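Local coordinates for protein GTP cyclohydrolase 1 type 2 homolog (Staphylococcus aureus subsp. aureus, PDB 3LNL) that is of unknown function but binds a pair of zinc ions and assembles into a toroidal homohexamer whose two entrances are capped by trimers of PII-like domains, at residues E24-V29 against M101-D106; H110-M115 against Y334-G339; I128-D133 against K235-Y240; S289-E294 against F305-I310. The protein carries 2 engineered substitutions. One frame throughout, in Å; residues are numbered along the deposited sequence.

Interaction 1 (E24-V29 against M101-D106); sequences ESWDNV and MHTNLD. With ZN (zinc ion), chain G.
Asp27 and His102 both hold CG anti to the backbone N (chi1 -155° and -167°), which brings carboxylate and imidazole together, while Thr103 keeps OG1 in the crowded position between its own N and carbonyl carbon, aimed at the same carboxylate. Asp27 OD1 accepts the N-H of His102 ND1 at 2.8 Å on its syn lone pair. That bond is nearly straight and lies in the imidazole plane, although the carboxylate is turned 72° from the ring. Asp27 OD2 receives Thr103 OG1 at 2.6 Å through its anti lone pair and, nearly along the C-O axis, Thr103 N at 2.8 Å. Since OD1 also accepts the next amide, Asn28 N, two donors grip each oxygen and fix the rotation of the group. Thr103 OG1 in turn accepts from Glu24 N at 2.8 Å, where the type I turn Glu24-Asp27 begins. All this gathers at the N-terminus of the short helix 103-106 in the NIF3 fold, with His102 as N-cap, and the helix delivers Asp106 to a zinc ion. Asp106 binds the metal through both oxygens, OD1 at 2.2 Å and OD2 at 2.3 Å; His68, Glu333 and two waters complete the site. With ND1 spent on Asp27, His102 turns NE2 to one of those waters, 2.7 Å away, so Asp27 orients a second-shell histidine and would probably make its ring more basic. Apolar contacts flank the polar set: Val29 CG1 lies against His102 CB, and Trp26 CH2 touches Thr103 CG2 at 3.6 Å.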
loop_
_atom_site.group_PDB
_atom_site.type_symbol
_atom_site.label_atom_id
_atom_site.label_comp_id
_atom_site.label_asym_id
_atom_site.label_seq_id
_atom_site.Cartn_x
_atom_site.Cartn_y
_atom_site.Cartn_z
ATOM N N GLU B 24 -1.221 -10.553 19.349
ATOM C CA GLU B 24 -0.856 -9.756 18.167
ATOM C C GLU B 24 -2.093 -9.038 17.682
ATOM O O GLU B 24 -3.196 -9.485 17.921
ATOM C CB GLU B 24 -0.310 -10.643 17.035
ATOM C CG GLU B 24 0.852 -11.522 17.436
ATOM C CD GLU B 24 2.127 -10.760 17.561
ATOM O OE1 GLU B 24 3.038 -11.249 18.272
ATOM O OE2 GLU B 24 2.244 -9.706 16.900
ATOM N N SER B 25 -1.913 -7.908 16.997
ATOM C CA SER B 25 -3.042 -7.074 16.587
ATOM C C SER B 25 -3.893 -7.699 15.487
ATOM O O SER B 25 -5.062 -7.393 15.386
ATOM C CB SER B 25 -2.541 -5.706 16.104
ATOM O OG SER B 25 -1.737 -5.908 14.958
ATOM N N TRP B 26 -3.334 -8.619 14.698
ATOM C CA TRP B 26 -4.130 -9.388 13.732
ATOM C C TRP B 26 -4.961 -10.531 14.361
ATOM O O TRP B 26 -5.756 -11.129 13.670
ATOM C CB TRP B 26 -3.248 -9.985 12.606
ATOM C CG TRP B 26 -2.067 -10.746 13.117
ATOM C CD1 TRP B 26 -0.781 -10.283 13.218
ATOM C CD2 TRP B 26 -2.055 -12.098 13.629
ATOM N NE1 TRP B 26 0.028 -11.265 13.790
ATOM C CE2 TRP B 26 -0.723 -12.383 14.036
ATOM C CE3 TRP B 26 -3.021 -13.074 13.783
ATOM C CZ2 TRP B 26 -0.360 -13.586 14.597
ATOM C CZ3 TRP B 26 -2.648 -14.297 14.345
ATOM C CH2 TRP B 26 -1.321 -14.536 14.733
ATOM N N ASP B 27 -4.717 -10.883 15.631
ATOM C CA ASP B 27 -5.292 -12.081 16.213
ATOM C C ASP B 27 -6.756 -11.810 16.620
ATOM O O ASP B 27 -7.226 -10.649 16.594
ATOM C CB ASP B 27 -4.465 -12.477 17.437
ATOM C CG ASP B 27 -4.545 -13.930 17.777
ATOM O OD1 ASP B 27 -5.321 -14.692 17.168
ATOM O OD2 ASP B 27 -3.805 -14.315 18.736
ATOM N N ASN B 28 -7.473 -12.878 16.926
ATOM C CA ASN B 28 -8.842 -12.798 17.392
ATOM C C ASN B 28 -8.960 -13.537 18.710
ATOM O O ASN B 28 -9.065 -14.767 18.731
ATOM C CB ASN B 28 -9.762 -13.369 16.337
ATOM C CG ASN B 28 -11.217 -12.996 16.581
ATOM O OD1 ASN B 28 -11.487 -11.935 17.100
ATOM N ND2 ASN B 28 -12.142 -13.895 16.262
ATOM N N VAL B 29 -8.909 -12.797 19.823
ATOM C CA VAL B 29 -8.819 -13.418 21.156
ATOM C C VAL B 29 -9.916 -12.976 22.091
ATOM O O VAL B 29 -10.617 -11.980 21.835
ATOM C CB VAL B 29 -7.419 -13.239 21.825
ATOM C CG1 VAL B 29 -6.316 -13.960 21.008
ATOM C CG2 VAL B 29 -7.064 -11.782 22.027
ATOM N N MET B 101 -7.645 -18.135 23.858
ATOM C CA MET B 101 -6.408 -17.584 24.418
ATOM C C MET B 101 -5.321 -17.987 23.456
ATOM O O MET B 101 -4.677 -19.059 23.627
ATOM C CB MET B 101 -6.190 -18.138 25.844
ATOM C CG MET B 101 -7.238 -17.599 26.873
ATOM S SD MET B 101 -6.907 -18.343 28.474
ATOM C CE MET B 101 -5.560 -17.267 29.051
ATOM N N HIS B 102 -5.127 -17.135 22.426
ATOM C CA HIS B 102 -4.279 -17.494 21.319
ATOM C C HIS B 102 -2.881 -16.913 21.468
ATOM O O HIS B 102 -2.152 -17.362 22.356
ATOM C CB HIS B 102 -4.912 -17.168 19.978
ATOM C CG HIS B 102 -4.197 -17.794 18.833
ATOM N ND1 HIS B 102 -4.082 -17.183 17.597
ATOM C CD2 HIS B 102 -3.507 -18.959 18.753
ATOM C CE1 HIS B 102 -3.371 -17.970 16.794
ATOM N NE2 HIS B 102 -2.997 -19.044 17.473
ATOM N N THR B 103 -2.506 -15.887 20.692
ATOM C CA THR B 103 -1.123 -15.442 20.756
ATOM C C THR B 103 -0.776 -14.823 22.132
ATOM O O THR B 103 0.372 -14.866 22.495
ATOM C CB THR B 103 -0.695 -14.535 19.592
ATOM O OG1 THR B 103 -1.507 -13.362 19.555
ATOM C CG2 THR B 103 -0.758 -15.297 18.229
ATOM N N ASN B 104 -1.739 -14.298 22.911
ATOM C CA ASN B 104 -1.446 -13.986 24.330
ATOM C C ASN B 104 -0.858 -15.154 25.128
ATOM O O ASN B 104 0.038 -14.977 25.957
ATOM C CB ASN B 104 -2.613 -13.277 25.087
ATOM C CG ASN B 104 -3.924 -14.028 25.007
ATOM O OD1 ASN B 104 -4.263 -14.628 23.963
ATOM N ND2 ASN B 104 -4.669 -14.035 26.134
ATOM N N LEU B 105 -1.305 -16.361 24.847
ATOM C CA LEU B 105 -0.724 -17.528 25.511
ATOM C C LEU B 105 0.604 -17.957 24.882
ATOM O O LEU B 105 1.441 -18.499 25.589
ATOM C CB LEU B 105 -1.730 -18.685 25.512
ATOM C CG LEU B 105 -1.435 -19.838 26.457
ATOM C CD1 LEU B 105 -1.650 -19.432 27.931
ATOM C CD2 LEU B 105 -2.365 -21.018 26.012
ATOM N N ASP B 106 0.801 -17.708 23.575
ATOM C CA ASP B 106 2.098 -17.976 22.911
ATOM C C ASP B 106 3.227 -17.136 23.488
ATOM O O ASP B 106 4.380 -17.575 23.478
ATOM C CB ASP B 106 2.036 -17.769 21.381
ATOM C CG ASP B 106 1.272 -18.891 20.679
ATOM O OD1 ASP B 106 1.607 -20.067 21.004
ATOM O OD2 ASP B 106 0.367 -18.600 19.826
HETATM ZN ZN ZN G . 0.389 -20.866 19.355
HETATM O O HOH W 1 -0.867 -20.714 17.694
HETATM O O HOH W 2 1.792 -20.630 17.686
#

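Interaction 2 (H110-M115 against Y334-G339); sequences HGVNMM and YVMKEG. Unlike the reference sequence in segment 110-115: His110 (reference Tyr).
Met115 carries most of this contact between the starts of two helices, 112-119 and 336-350, and can be followed outward from its backbone. Its CB lies 4.0 Å from Val335 CG2, the first apolar touch. CG is anti to the carbonyl carbon, beside the backbone N, and beyond it the chain is fully extended (chi2 166°, chi3 -168°), so the thioether reaches straight across to the other helix. SD comes to rest on Met336, 3.6 Å from its CA and 3.8 Å from its CB. The terminal methyl goes further along, to the next turn, where CE meets Gly339 C at 3.6 Å. Gly339 has no side chain, and the tip of Met115 therefore lies directly on helix backbone. Met336 behaves quite differently: its CG sits in the crowded position between N and carbonyl carbon, and bends at chi2 and chi3 turn its end away from Met115, towards Leu105 and His68. Only the base of that side chain serves here, its CB also facing Val112 CG2 at a loose 4.3 Å. The pairing brings a helix that precedes the inserted PII-like domain against one that follows it, beside the metal centre; the side chain of Val112 comes to about 5 Å from a zinc and packs on the metal ligands His68, Asp106 and Glu333. The side-chain atoms that meet across the segments are carbon and one thioether sulphur, so these two segments meet by shape and dispersion, the polarisable sulphur resting on Met336 CA and CB, rather than by a directed bond.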
loop_
_atom_site.group_PDB
_atom_site.type_symbol
_atom_site.label_atom_id
_atom_site.label_comp_id
_atom_site.label_asym_id
_atom_site.label_seq_id
_atom_site.Cartn_x
_atom_site.Cartn_y
_atom_site.Cartn_z
ATOM N N HIS B 110 4.346 -18.081 31.201
ATOM C CA HIS B 110 3.918 -19.438 31.574
ATOM C C HIS B 110 3.155 -20.135 30.472
ATOM O O HIS B 110 2.493 -21.142 30.704
ATOM C CB HIS B 110 3.081 -19.382 32.849
ATOM C CG HIS B 110 3.787 -18.699 33.962
ATOM N ND1 HIS B 110 4.821 -19.291 34.653
ATOM C CD2 HIS B 110 3.656 -17.446 34.469
ATOM C CE1 HIS B 110 5.285 -18.440 35.563
ATOM N NE2 HIS B 110 4.594 -17.313 35.467
ATOM N N GLY B 111 3.252 -19.577 29.271
ATOM C CA GLY B 111 2.446 -19.998 28.106
ATOM C C GLY B 111 2.984 -21.166 27.287
ATOM O O GLY B 111 3.705 -21.970 27.817
ATOM N N VAL B 112 2.617 -21.245 25.993
ATOM C CA VAL B 112 2.836 -22.442 25.167
ATOM C C VAL B 112 4.331 -22.907 25.131
ATOM O O VAL B 112 4.665 -24.107 25.233
ATOM C CB VAL B 112 2.314 -22.194 23.711
ATOM C CG1 VAL B 112 2.602 -23.356 22.776
ATOM C CG2 VAL B 112 0.797 -21.888 23.748
ATOM N N ASN B 113 5.213 -21.947 25.019
ATOM C CA ASN B 113 6.639 -22.239 24.888
ATOM C C ASN B 113 7.340 -22.603 26.162
ATOM O O ASN B 113 8.141 -23.535 26.147
ATOM C CB ASN B 113 7.310 -21.144 24.088
ATOM C CG ASN B 113 6.704 -21.067 22.705
ATOM O OD1 ASN B 113 6.657 -22.075 22.025
ATOM N ND2 ASN B 113 6.121 -19.915 22.343
ATOM N N MET B 114 6.933 -21.996 27.282
ATOM C CA MET B 114 7.361 -22.496 28.608
ATOM C C MET B 114 6.877 -23.926 28.784
ATOM O O MET B 114 7.645 -24.767 29.245
ATOM C CB MET B 114 6.868 -21.592 29.725
ATOM C CG MET B 114 6.979 -22.171 31.129
ATOM S SD MET B 114 8.716 -22.349 31.548
ATOM C CE MET B 114 9.197 -20.640 31.788
ATOM N N MET B 115 5.611 -24.203 28.427
ATOM C CA MET B 115 5.050 -25.556 28.523
ATOM C C MET B 115 5.799 -26.572 27.682
ATOM O O MET B 115 6.118 -27.675 28.154
ATOM C CB MET B 115 3.583 -25.559 28.103
ATOM C CG MET B 115 2.676 -24.832 29.096
ATOM S SD MET B 115 1.109 -24.551 28.337
ATOM C CE MET B 115 0.318 -23.375 29.481
ATOM N N TYR B 334 -0.514 -28.943 21.429
ATOM C CA TYR B 334 -1.541 -29.607 22.270
ATOM C C TYR B 334 -1.158 -29.688 23.724
ATOM O O TYR B 334 -2.023 -29.900 24.566
ATOM C CB TYR B 334 -1.870 -31.044 21.777
ATOM C CG TYR B 334 -0.833 -32.039 22.234
ATOM C CD1 TYR B 334 -0.972 -32.662 23.448
ATOM C CD2 TYR B 334 0.321 -32.318 21.471
ATOM C CE1 TYR B 334 -0.016 -33.552 23.936
ATOM C CE2 TYR B 334 1.289 -33.264 21.934
ATOM C CZ TYR B 334 1.107 -33.863 23.168
ATOM O OH TYR B 334 2.024 -34.735 23.698
ATOM N N VAL B 335 0.127 -29.493 24.044
ATOM C CA VAL B 335 0.559 -29.465 25.435
ATOM C C VAL B 335 -0.152 -28.384 26.214
ATOM O O VAL B 335 -0.161 -28.428 27.431
ATOM C CB VAL B 335 2.142 -29.271 25.612
ATOM C CG1 VAL B 335 2.895 -30.448 24.962
ATOM C CG2 VAL B 335 2.610 -27.926 25.031
ATOM N N MET B 336 -0.719 -27.371 25.565
ATOM C CA MET B 336 -1.355 -26.307 26.362
ATOM C C MET B 336 -2.687 -26.737 26.996
ATOM O O MET B 336 -3.233 -26.017 27.820
ATOM C CB MET B 336 -1.485 -24.967 25.621
ATOM C CG MET B 336 -2.236 -24.918 24.324
ATOM S SD MET B 336 -3.955 -25.504 24.301
ATOM C CE MET B 336 -4.719 -24.243 25.371
ATOM N N LYS B 337 -3.241 -27.889 26.622
ATOM C CA LYS B 337 -4.512 -28.286 27.211
ATOM C C LYS B 337 -4.276 -28.615 28.684
ATOM O O LYS B 337 -4.890 -28.042 29.570
ATOM C CB LYS B 337 -5.117 -29.498 26.465
ATOM C CG LYS B 337 -5.454 -29.229 24.985
ATOM C CD LYS B 337 -6.174 -30.354 24.308
ATOM C CE LYS B 337 -5.291 -31.653 24.305
ATOM N NZ LYS B 337 -6.019 -32.657 23.522
ATOM N N GLU B 338 -3.381 -29.559 28.953
ATOM C CA GLU B 338 -2.995 -29.868 30.318
ATOM C C GLU B 338 -2.288 -28.695 30.976
ATOM O O GLU B 338 -2.511 -28.425 32.146
ATOM C CB GLU B 338 -2.076 -31.100 30.406
ATOM C CG GLU B 338 -2.754 -32.432 29.994
ATOM C CD GLU B 338 -3.807 -32.955 30.973
ATOM O OE1 GLU B 338 -4.446 -33.973 30.615
ATOM O OE2 GLU B 338 -4.011 -32.377 32.064
ATOM N N GLY B 339 -1.463 -27.973 30.230
ATOM C CA GLY B 339 -0.765 -26.850 30.838
ATOM C C GLY B 339 -1.722 -25.758 31.298
ATOM O O GLY B 339 -1.556 -25.180 32.374
#

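Interaction 3 (I128-D133 against K235-Y240); sequences INNQQD and KQTSLY
Gln131 bonds across a corner in the partner segment 235-240: its O accepts from Ser238 N at 2.8 Å, before the bend at Leu239, and its N donates to Tyr240 O at 2.7 Å, beyond it. This is the base of the antiparallel pair of strands, 125-142 and 229-238, through which the chain leaves the NIF3 part for the inserted PII-like domain and returns. Further out the pairing is regular, with Gln132 and Thr237 a non-hydrogen-bonded pair and Asp133 and Gln236 a hydrogen-bonded one, joined by Asp133 N to Gln236 O at 2.9 Å and by Gln236 N to Asp133 O. The short strands run at 150° to each other. Asn130, with CG anti to its carbonyl carbon, reaches over the corner: ND2 donates to Ser238 O at 2.9 Å, nearly straight and in the amide plane, while CB presses on Thr237 CG2 at 3.4 Å. The amide NE2 of Gln131 is taken by Thr22 O, and Thr237 OG1 pairs with Glu215 of a neighbouring subunit. An ST turn sits at the bend: Ser238 OG, anti to the backbone N, accepts from Tyr240 N at 2.9 Å. One water joins the same hydroxyl to the opposite strand, 3.0 Å from Ser238 OG and donating to Asp133 OD2 at 2.7 Å.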
loop_
_atom_site.group_PDB
_atom_site.type_symbol
_atom_site.label_atom_id
_atom_site.label_comp_id
_atom_site.label_asym_id
_atom_site.label_seq_id
_atom_site.Cartn_x
_atom_site.Cartn_y
_atom_site.Cartn_z
ATOM N N ILE B 128 12.068 -15.113 25.002
ATOM C CA ILE B 128 12.841 -14.352 24.001
ATOM C C ILE B 128 11.885 -13.547 23.115
ATOM O O ILE B 128 10.632 -13.652 23.224
ATOM C CB ILE B 128 13.784 -15.277 23.127
ATOM C CG1 ILE B 128 12.971 -16.355 22.446
ATOM C CG2 ILE B 128 14.945 -15.832 23.979
ATOM C CD1 ILE B 128 13.747 -17.220 21.484
ATOM N N ASN B 129 12.471 -12.734 22.243
ATOM C CA ASN B 129 11.703 -11.843 21.358
ATOM C C ASN B 129 10.766 -10.912 22.145
ATOM O O ASN B 129 9.611 -10.686 21.768
ATOM C CB ASN B 129 10.937 -12.647 20.285
ATOM C CG ASN B 129 11.873 -13.454 19.375
ATOM O OD1 ASN B 129 12.857 -12.930 18.913
ATOM N ND2 ASN B 129 11.619 -14.744 19.207
ATOM N N ASN B 130 11.256 -10.365 23.243
ATOM C CA ASN B 130 10.400 -9.601 24.157
ATOM C C ASN B 130 9.698 -8.418 23.543
ATOM O O ASN B 130 10.299 -7.672 22.781
ATOM C CB ASN B 130 11.181 -9.116 25.377
ATOM C CG ASN B 130 11.858 -10.234 26.065
ATOM O OD1 ASN B 130 12.587 -10.954 25.418
ATOM N ND2 ASN B 130 11.530 -10.480 27.332
ATOM N N GLN B 131 8.423 -8.238 23.915
ATOM C CA GLN B 131 7.673 -7.052 23.530
ATOM C C GLN B 131 8.330 -5.813 24.216
ATOM O O GLN B 131 9.218 -5.973 25.082
ATOM C CB GLN B 131 6.179 -7.213 23.905
ATOM C CG GLN B 131 5.557 -8.466 23.329
ATOM C CD GLN B 131 4.055 -8.608 23.602
ATOM O OE1 GLN B 131 3.488 -7.898 24.448
ATOM N NE2 GLN B 131 3.401 -9.522 22.853
ATOM N N GLN B 132 7.963 -4.615 23.766
ATOM C CA GLN B 132 8.369 -3.358 24.420
ATOM C C GLN B 132 7.097 -2.681 24.882
ATOM O O GLN B 132 6.146 -2.555 24.126
ATOM C CB GLN B 132 9.158 -2.421 23.491
ATOM C CG GLN B 132 10.554 -2.932 23.108
ATOM C CD GLN B 132 11.595 -2.781 24.223
ATOM O OE1 GLN B 132 11.628 -1.775 24.943
ATOM N NE2 GLN B 132 12.451 -3.786 24.367
ATOM N N ASP B 133 7.073 -2.291 26.139
ATOM C CA ASP B 133 5.929 -1.598 26.691
ATOM C C ASP B 133 6.273 -0.136 26.871
ATOM O O ASP B 133 7.371 0.197 27.287
ATOM C CB ASP B 133 5.521 -2.242 28.016
ATOM C CG ASP B 133 5.225 -3.745 27.868
ATOM O OD1 ASP B 133 4.520 -4.144 26.907
ATOM O OD2 ASP B 133 5.712 -4.521 28.714
ATOM N N LYS B 235 10.510 3.353 27.075
ATOM C CA LYS B 235 10.201 2.005 26.678
ATOM C C LYS B 235 10.968 1.065 27.581
ATOM O O LYS B 235 12.138 1.306 27.906
ATOM C CB LYS B 235 10.507 1.775 25.221
ATOM C CG LYS B 235 9.545 2.539 24.316
ATOM C CD LYS B 235 9.802 2.309 22.829
ATOM C CE LYS B 235 8.570 2.757 22.020
ATOM N NZ LYS B 235 8.673 2.561 20.547
ATOM N N GLN B 236 10.272 0.020 28.011
ATOM C CA GLN B 236 10.842 -1.038 28.835
ATOM C C GLN B 236 10.627 -2.366 28.160
ATOM O O GLN B 236 9.599 -2.580 27.538
ATOM C CB GLN B 236 10.130 -1.114 30.183
ATOM C CG GLN B 236 10.213 0.135 31.023
ATOM C CD GLN B 236 9.773 -0.131 32.453
ATOM O OE1 GLN B 236 9.220 -1.183 32.756
ATOM N NE2 GLN B 236 10.037 0.814 33.333
ATOM N N THR B 237 11.581 -3.269 28.338
ATOM C CA THR B 237 11.479 -4.606 27.835
ATOM C C THR B 237 10.422 -5.350 28.607
ATOM O O THR B 237 10.431 -5.370 29.821
ATOM C CB THR B 237 12.820 -5.333 27.929
ATOM O OG1 THR B 237 13.796 -4.536 27.254
ATOM C CG2 THR B 237 12.725 -6.707 27.278
ATOM N N SER B 238 9.493 -5.950 27.878
ATOM C CA SER B 238 8.363 -6.610 28.475
ATOM C C SER B 238 8.808 -7.967 29.011
ATOM O O SER B 238 9.797 -8.523 28.560
ATOM C CB SER B 238 7.312 -6.895 27.380
ATOM O OG SER B 238 6.202 -7.514 27.959
ATOM N N LEU B 239 7.988 -8.530 29.876
ATOM C CA LEU B 239 8.124 -9.911 30.276
ATOM C C LEU B 239 7.535 -10.886 29.246
ATOM O O LEU B 239 7.785 -12.080 29.344
ATOM C CB LEU B 239 7.495 -10.125 31.668
ATOM C CG LEU B 239 8.210 -9.362 32.799
ATOM C CD1 LEU B 239 7.515 -9.642 34.100
ATOM C CD2 LEU B 239 9.692 -9.698 32.922
ATOM N N TYR B 240 6.740 -10.354 28.313
ATOM C CA TYR B 240 6.060 -11.111 27.271
ATOM C C TYR B 240 6.922 -11.150 26.011
ATOM O O TYR B 240 7.554 -10.175 25.639
ATOM C CB TYR B 240 4.635 -10.528 26.990
ATOM C CG TYR B 240 3.799 -10.423 28.274
ATOM C CD1 TYR B 240 3.769 -9.236 29.044
ATOM C CD2 TYR B 240 3.095 -11.518 28.745
ATOM C CE1 TYR B 240 3.042 -9.169 30.249
ATOM C CE2 TYR B 240 2.411 -11.468 29.925
ATOM C CZ TYR B 240 2.387 -10.293 30.682
ATOM O OH TYR B 240 1.665 -10.311 31.846
HETATM O O HOH W 3 5.477 -6.398 30.632
#

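Interaction 4 (S289-E294 against F305-I310); sequences SGIGYE and FVTGDI
Segment 289-294 winds through a type II turn from Gly290 to Tyr293, with Gly292 at phi 119° and psi -25°, beside strand residues 305-307 and the chain that follows to Ile310. The two segments run roughly in opposite directions overall, Ser289 nearest Gly308 and Glu294 nearest Phe305. Gly290 N donates to Thr307 OG1 at 2.8 Å in a bent bond, and that hydroxyl is also bonded to Ile286 O. A water fills in alongside, accepting from Ile291 N at 3.1 Å, donating to Gly308 O at 2.9 Å and meeting Ser289 OG. Phe305, CG anti to its backbone N, sends its ring under the turn: Glu294 CA sits over one face in a CH-pi contact, 4.0 Å from the centroid, and Gly290 O approaches CZ at 3.4 Å. Glu294 bends back so that OE1 accepts Gly292 N at 2.7 Å on its syn lone pair, bracing the turn. Ile291 CG1 packs against both Thr307 CG2 and Ile310 CG1, 4.0 Å from each. Asp309 OD2 holds ND1 of the zinc ligand His330. Segment 289-294 belongs to the connection of a beta-alpha-beta crossover, strand 279-285 to helix 294-299 to parallel strand 304-307, with strand 325-327 on the other flank and helix 312-321 against Ile291 and Ile310.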
loop_
_atom_site.group_PDB
_atom_site.type_symbol
_atom_site.label_atom_id
_atom_site.label_comp_id
_atom_site.label_asym_id
_atom_site.label_seq_id
_atom_site.Cartn_x
_atom_site.Cartn_y
_atom_site.Cartn_z
ATOM N N SER B 289 3.836 -22.467 14.269
ATOM C CA SER B 289 4.464 -22.202 12.971
ATOM C C SER B 289 5.377 -20.994 13.162
ATOM O O SER B 289 4.937 -19.853 12.964
ATOM C CB SER B 289 3.432 -21.874 11.900
ATOM O OG SER B 289 4.104 -21.687 10.627
ATOM N N GLY B 290 6.619 -21.237 13.557
ATOM C CA GLY B 290 7.553 -20.126 13.883
ATOM C C GLY B 290 8.645 -19.844 12.903
ATOM O O GLY B 290 9.548 -19.052 13.175
ATOM N N ILE B 291 8.560 -20.469 11.728
ATOM C CA ILE B 291 9.556 -20.224 10.720
ATOM C C ILE B 291 9.441 -18.742 10.362
ATOM O O ILE B 291 8.331 -18.206 10.276
ATOM C CB ILE B 291 9.453 -21.165 9.484
ATOM C CG1 ILE B 291 9.874 -22.589 9.854
ATOM C CG2 ILE B 291 10.314 -20.618 8.324
ATOM C CD1 ILE B 291 11.410 -22.731 10.208
ATOM N N GLY B 292 10.603 -18.094 10.202
ATOM C CA GLY B 292 10.707 -16.651 10.118
ATOM C C GLY B 292 11.575 -16.168 11.275
ATOM O O GLY B 292 12.208 -15.143 11.148
ATOM N N TYR B 293 11.637 -16.927 12.369
ATOM C CA TYR B 293 12.426 -16.534 13.578
ATOM C C TYR B 293 13.720 -17.304 13.740
ATOM O O TYR B 293 14.490 -17.013 14.661
ATOM C CB TYR B 293 11.582 -16.691 14.877
ATOM C CG TYR B 293 10.491 -15.677 14.999
ATOM C CD1 TYR B 293 9.236 -15.922 14.483
ATOM C CD2 TYR B 293 10.713 -14.472 15.655
ATOM C CE1 TYR B 293 8.197 -14.955 14.601
ATOM C CE2 TYR B 293 9.701 -13.520 15.785
ATOM C CZ TYR B 293 8.456 -13.784 15.259
ATOM O OH TYR B 293 7.477 -12.866 15.377
ATOM N N GLU B 294 13.996 -18.252 12.841
ATOM C CA GLU B 294 15.146 -19.156 13.046
ATOM C C GLU B 294 16.495 -18.468 12.979
ATOM O O GLU B 294 17.408 -18.806 13.759
ATOM C CB GLU B 294 15.105 -20.391 12.128
ATOM C CG GLU B 294 15.217 -20.193 10.602
ATOM C CD GLU B 294 13.902 -19.795 9.920
ATOM O OE1 GLU B 294 12.983 -19.304 10.627
ATOM O OE2 GLU B 294 13.808 -19.946 8.661
ATOM N N PHE B 305 16.572 -24.479 16.395
ATOM C CA PHE B 305 15.316 -23.837 16.428
ATOM C C PHE B 305 14.242 -24.895 16.276
ATOM O O PHE B 305 14.207 -25.596 15.285
ATOM C CB PHE B 305 15.203 -22.814 15.331
ATOM C CG PHE B 305 13.928 -22.011 15.373
ATOM C CD1 PHE B 305 13.688 -21.111 16.410
ATOM C CD2 PHE B 305 12.932 -22.190 14.396
ATOM C CE1 PHE B 305 12.531 -20.356 16.445
ATOM C CE2 PHE B 305 11.752 -21.462 14.439
ATOM C CZ PHE B 305 11.540 -20.542 15.466
ATOM N N VAL B 306 13.375 -25.003 17.280
ATOM C CA VAL B 306 12.324 -26.011 17.330
ATOM C C VAL B 306 10.984 -25.370 17.076
ATOM O O VAL B 306 10.595 -24.379 17.759
ATOM C CB VAL B 306 12.268 -26.704 18.713
ATOM C CG1 VAL B 306 11.099 -27.727 18.767
ATOM C CG2 VAL B 306 13.632 -27.371 19.038
ATOM N N THR B 307 10.262 -25.898 16.082
ATOM C CA THR B 307 8.965 -25.341 15.712
ATOM C C THR B 307 8.128 -26.395 14.972
ATOM O O THR B 307 8.487 -27.573 14.952
ATOM C CB THR B 307 9.133 -24.038 14.878
ATOM O OG1 THR B 307 7.907 -23.308 14.863
ATOM C CG2 THR B 307 9.578 -24.289 13.409
ATOM N N GLY B 308 7.022 -25.971 14.378
ATOM C CA GLY B 308 6.192 -26.829 13.522
ATOM C C GLY B 308 5.987 -26.247 12.157
ATOM O O GLY B 308 6.447 -25.129 11.886
ATOM N N ASP B 309 5.316 -27.023 11.287
ATOM C CA ASP B 309 4.903 -26.629 9.919
ATOM C C ASP B 309 6.109 -26.162 9.080
ATOM O O ASP B 309 6.000 -25.200 8.341
ATOM C CB ASP B 309 3.869 -25.470 9.942
ATOM C CG ASP B 309 2.428 -25.907 10.232
ATOM O OD1 ASP B 309 2.090 -27.083 10.131
ATOM O OD2 ASP B 309 1.584 -25.007 10.544
ATOM N N ILE B 310 7.258 -26.835 9.188
ATOM C CA ILE B 310 8.425 -26.441 8.383
ATOM C C ILE B 310 8.252 -26.963 6.951
ATOM O O ILE B 310 7.892 -28.137 6.733
ATOM C CB ILE B 310 9.746 -26.923 8.982
ATOM C CG1 ILE B 310 9.822 -26.497 10.468
ATOM C CG2 ILE B 310 10.909 -26.365 8.157
ATOM C CD1 ILE B 310 11.107 -26.849 11.211
HETATM O O HOH W 4 6.628 -22.592 10.586
#

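How the interactions relate
Interactions 1 and 2 are joined directly: helix 103-106 is followed in the chain by helix 112-119, Leu105 O probably accepts from Val112 N at 3.0 Å, and Val112 CG2 packs 3.4 Å from the zinc-bound Asp106 OD1. Their centres lie 14 Å apart, around one metal centre. Interaction 4 approaches that centre from another side, its centre about 17 Å from those of both; the side chain of Ser289 comes to about 6 Å from a zinc. Interaction 3 stands off, with the side chain of Gln131 about 12 Å from a bound zinc, yet touches interaction 4 where Asn129 ND2 meets Tyr293 CD2 at 3.7 Å. Both 3 and 4 fall inside the long chain excursion that interaction 2 closes.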